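Local coordinates for amino acid ABC superfamily ATP binding cassette transporter, binding protein (Streptococcus pneumoniae, PDB 4H5G) that binds L-arginine and probably delivers it, as a membrane-anchored lipoprotein, to an amino acid ABC transporter for import, at residues A[114-122]-A[186-194]. Numbering follows the deposited sequence.
Sequences KYKDLTSLE and AVATVSLKM
In the lobe of this type II periplasmic-binding-protein fold built on the sheet of strands 103-108 and 185-187, Val190, just past edge strand 185-187, plugs into the turn that leads into helix 118-122. Both its methyls are used: CG1 meets Leu121 CD1 tip to tip at 3.6 Å, while CG2, anti to the backbone N, passes over the Asp117 backbone to Leu118. Leu118 CD2 is wedged between two residues, 3.4 Å from Val190 CG2 and equally close to Leu192 CD2, tight for carbon pairs. Leu121 also packs on Phe105, and Leu192 continues onto Met137 of helix 133-141, so the contact joins the short helix to the sheet and its neighbouring helix. No direct hydrogen bond crosses; two waters do the polar work. One links Thr189 N to the carbonyl of Tyr115, the centre of an inverse gamma turn; the other binds Lys116 O and Thr189 OG1. Asp117 N-caps the helix, its OD1 taking Ser120 N at 2.8 Å from above the carboxylate plane. Lys116 lays its CG alongside Thr189 but turns its amine back to Glu113 O. Val190 CB sits 3.6 Å from both Tyr115 O and Lys116 O.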
loop_
_atom_site.group_PDB
_atom_site.type_symbol
_atom_site.label_atom_id
_atom_site.label_comp_id
_atom_site.label_asym_id
_atom_site.label_seq_id
_atom_site.Cartn_x
_atom_site.Cartn_y
_atom_site.Cartn_z
ATOM N N LYS A 114 -17.704 -12.759 -16.180
ATOM C CA LYS A 114 -17.845 -11.754 -17.216
ATOM C C LYS A 114 -16.504 -11.134 -17.608
ATOM O O LYS A 114 -16.202 -10.984 -18.793
ATOM C CB LYS A 114 -18.786 -10.668 -16.713
ATOM C CG LYS A 114 -18.997 -9.536 -17.670
ATOM C CD LYS A 114 -19.930 -8.526 -17.050
ATOM C CE LYS A 114 -20.226 -7.403 -18.004
ATOM N NZ LYS A 114 -21.239 -6.508 -17.390
ATOM N N TYR A 115 -15.705 -10.764 -16.610
ATOM C CA TYR A 115 -14.434 -10.086 -16.858
ATOM C C TYR A 115 -13.295 -11.079 -16.939
ATOM O O TYR A 115 -12.460 -11.158 -16.045
ATOM C CB TYR A 115 -14.181 -9.024 -15.781
ATOM C CG TYR A 115 -15.211 -7.927 -15.865
ATOM C CD1 TYR A 115 -15.376 -7.222 -17.038
ATOM C CD2 TYR A 115 -16.046 -7.625 -14.791
ATOM C CE1 TYR A 115 -16.322 -6.226 -17.153
ATOM C CE2 TYR A 115 -17.006 -6.626 -14.891
ATOM C CZ TYR A 115 -17.134 -5.930 -16.073
ATOM O OH TYR A 115 -18.082 -4.941 -16.215
ATOM N N LYS A 116 -13.278 -11.840 -18.026
ATOM C CA LYS A 116 -12.259 -12.866 -18.208
ATOM C C LYS A 116 -11.039 -12.409 -18.978
ATOM O O LYS A 116 -9.987 -13.031 -18.882
ATOM C CB LYS A 116 -12.855 -14.101 -18.871
ATOM C CG LYS A 116 -13.598 -14.966 -17.893
ATOM C CD LYS A 116 -13.576 -16.413 -18.309
ATOM C CE LYS A 116 -14.983 -16.911 -18.410
ATOM N NZ LYS A 116 -15.767 -15.885 -19.122
ATOM N N ASP A 117 -11.173 -11.336 -19.752
ATOM C CA ASP A 117 -10.038 -10.844 -20.531
ATOM C C ASP A 117 -9.933 -9.334 -20.454
ATOM O O ASP A 117 -10.787 -8.677 -19.864
ATOM C CB ASP A 117 -10.118 -11.326 -21.985
ATOM C CG ASP A 117 -11.255 -10.674 -22.777
ATOM O OD1 ASP A 117 -12.169 -10.057 -22.180
ATOM O OD2 ASP A 117 -11.232 -10.794 -24.016
ATOM N N LEU A 118 -8.876 -8.785 -21.037
ATOM C CA LEU A 118 -8.696 -7.340 -21.027
ATOM C C LEU A 118 -9.708 -6.623 -21.915
ATOM O O LEU A 118 -10.106 -5.493 -21.621
ATOM C CB LEU A 118 -7.276 -6.978 -21.449
ATOM C CG LEU A 118 -6.186 -7.501 -20.519
ATOM C CD1 LEU A 118 -4.859 -6.834 -20.844
ATOM C CD2 LEU A 118 -6.577 -7.264 -19.077
ATOM N N THR A 119 -10.129 -7.270 -22.999
ATOM C CA THR A 119 -11.100 -6.657 -23.900
ATOM C C THR A 119 -12.403 -6.375 -23.154
ATOM O O THR A 119 -13.011 -5.322 -23.321
ATOM C CB THR A 119 -11.357 -7.525 -25.163
ATOM O OG1 THR A 119 -10.137 -7.635 -25.910
ATOM C CG2 THR A 119 -12.433 -6.907 -26.051
ATOM N N SER A 120 -12.814 -7.300 -22.297
ATOM C CA SER A 120 -14.031 -7.094 -21.510
ATOM C C SER A 120 -13.885 -5.928 -20.515
ATOM O O SER A 120 -14.837 -5.183 -20.299
ATOM C CB SER A 120 -14.445 -8.380 -20.791
ATOM O OG SER A 120 -13.502 -8.747 -19.812
ATOM N N LEU A 121 -12.705 -5.774 -19.918
ATOM C CA LEU A 121 -12.453 -4.690 -18.953
ATOM C C LEU A 121 -12.376 -3.358 -19.662
ATOM O O LEU A 121 -12.740 -2.317 -19.115
ATOM C CB LEU A 121 -11.144 -4.919 -18.206
ATOM C CG LEU A 121 -11.104 -6.020 -17.162
ATOM C CD1 LEU A 121 -9.686 -6.215 -16.664
ATOM C CD2 LEU A 121 -12.043 -5.687 -16.008
ATOM N N GLU A 122 -11.876 -3.410 -20.889
ATOM C CA GLU A 122 -11.719 -2.244 -21.739
ATOM C C GLU A 122 -13.037 -1.509 -21.941
ATOM O O GLU A 122 -13.056 -0.297 -22.142
ATOM C CB GLU A 122 -11.172 -2.698 -23.086
ATOM C CG GLU A 122 -10.364 -1.689 -23.832
ATOM C CD GLU A 122 -9.961 -2.221 -25.193
ATOM O OE1 GLU A 122 -10.831 -2.806 -25.879
ATOM O OE2 GLU A 122 -8.778 -2.076 -25.560
ATOM N N ALA A 186 -15.414 -10.038 -5.246
ATOM C CA ALA A 186 -14.504 -11.109 -5.616
ATOM C C ALA A 186 -13.327 -10.563 -6.397
ATOM O O ALA A 186 -13.382 -9.462 -6.921
ATOM C CB ALA A 186 -15.238 -12.167 -6.430
ATOM N N VAL A 187 -12.261 -11.344 -6.473
ATOM C CA VAL A 187 -11.111 -10.969 -7.282
ATOM C C VAL A 187 -11.302 -11.520 -8.695
ATOM O O VAL A 187 -11.574 -12.705 -8.867
ATOM C CB VAL A 187 -9.828 -11.523 -6.659
ATOM C CG1 VAL A 187 -8.603 -11.110 -7.482
ATOM C CG2 VAL A 187 -9.705 -11.055 -5.201
ATOM N N ALA A 188 -11.175 -10.655 -9.703
ATOM C CA ALA A 188 -11.338 -11.058 -11.106
ATOM C C ALA A 188 -10.237 -12.045 -11.490
ATOM O O ALA A 188 -9.168 -12.033 -10.894
ATOM C CB ALA A 188 -11.307 -9.843 -12.010
ATOM N N THR A 189 -10.499 -12.890 -12.488
ATOM C CA THR A 189 -9.507 -13.871 -12.945
ATOM C C THR A 189 -8.571 -13.303 -14.008
ATOM O O THR A 189 -7.700 -14.008 -14.516
ATOM C CB THR A 189 -10.172 -15.122 -13.531
ATOM O OG1 THR A 189 -11.025 -14.738 -14.618
ATOM C CG2 THR A 189 -10.998 -15.848 -12.476
ATOM N N VAL A 190 -8.770 -12.038 -14.358
ATOM C CA VAL A 190 -7.963 -11.396 -15.390
ATOM C C VAL A 190 -7.020 -10.430 -14.698
ATOM O O VAL A 190 -7.402 -9.806 -13.720
ATOM C CB VAL A 190 -8.872 -10.621 -16.381
ATOM C CG1 VAL A 190 -9.796 -9.647 -15.641
ATOM C CG2 VAL A 190 -8.051 -9.899 -17.414
ATOM N N SER A 191 -5.785 -10.318 -15.179
ATOM C CA SER A 191 -4.875 -9.320 -14.621
ATOM C C SER A 191 -4.028 -8.658 -15.703
ATOM O O SER A 191 -3.787 -9.237 -16.762
ATOM C CB SER A 191 -3.995 -9.922 -13.523
ATOM O OG SER A 191 -3.188 -10.959 -14.026
ATOM N N LEU A 192 -3.594 -7.434 -15.435
ATOM C CA LEU A 192 -2.764 -6.698 -16.381
ATOM C C LEU A 192 -1.342 -7.241 -16.386
ATOM O O LEU A 192 -0.934 -7.931 -15.459
ATOM C CB LEU A 192 -2.769 -5.202 -16.050
ATOM C CG LEU A 192 -4.097 -4.529 -16.397
ATOM C CD1 LEU A 192 -4.025 -3.029 -16.236
ATOM C CD2 LEU A 192 -4.477 -4.863 -17.823
ATOM N N LYS A 193 -0.593 -6.931 -17.440
ATOM C CA LYS A 193 0.822 -7.285 -17.501
ATOM C C LYS A 193 1.568 -6.424 -16.491
ATOM O O LYS A 193 1.439 -5.202 -16.515
ATOM C CB LYS A 193 1.353 -7.029 -18.911
ATOM C CG LYS A 193 2.854 -7.200 -19.050
ATOM C CD LYS A 193 3.342 -6.816 -20.440
ATOM C CE LYS A 193 3.169 -7.951 -21.431
ATOM N NZ LYS A 193 3.982 -7.712 -22.658
ATOM N N MET A 194 2.340 -7.032 -15.593
ATOM C CA MET A 194 2.975 -6.230 -14.537
ATOM C C MET A 194 4.493 -5.993 -14.635
ATOM O O MET A 194 5.262 -6.877 -15.027
ATOM C CB MET A 194 2.571 -6.709 -13.138
ATOM C CG MET A 194 3.030 -8.101 -12.754
ATOM S SD MET A 194 2.731 -8.365 -10.991
ATOM C CE MET A 194 3.167 -6.752 -10.346
HETATM O O HOH W 1 -12.960 -12.213 -13.763
HETATM O O HOH W 2 -9.867 -15.055 -16.912
#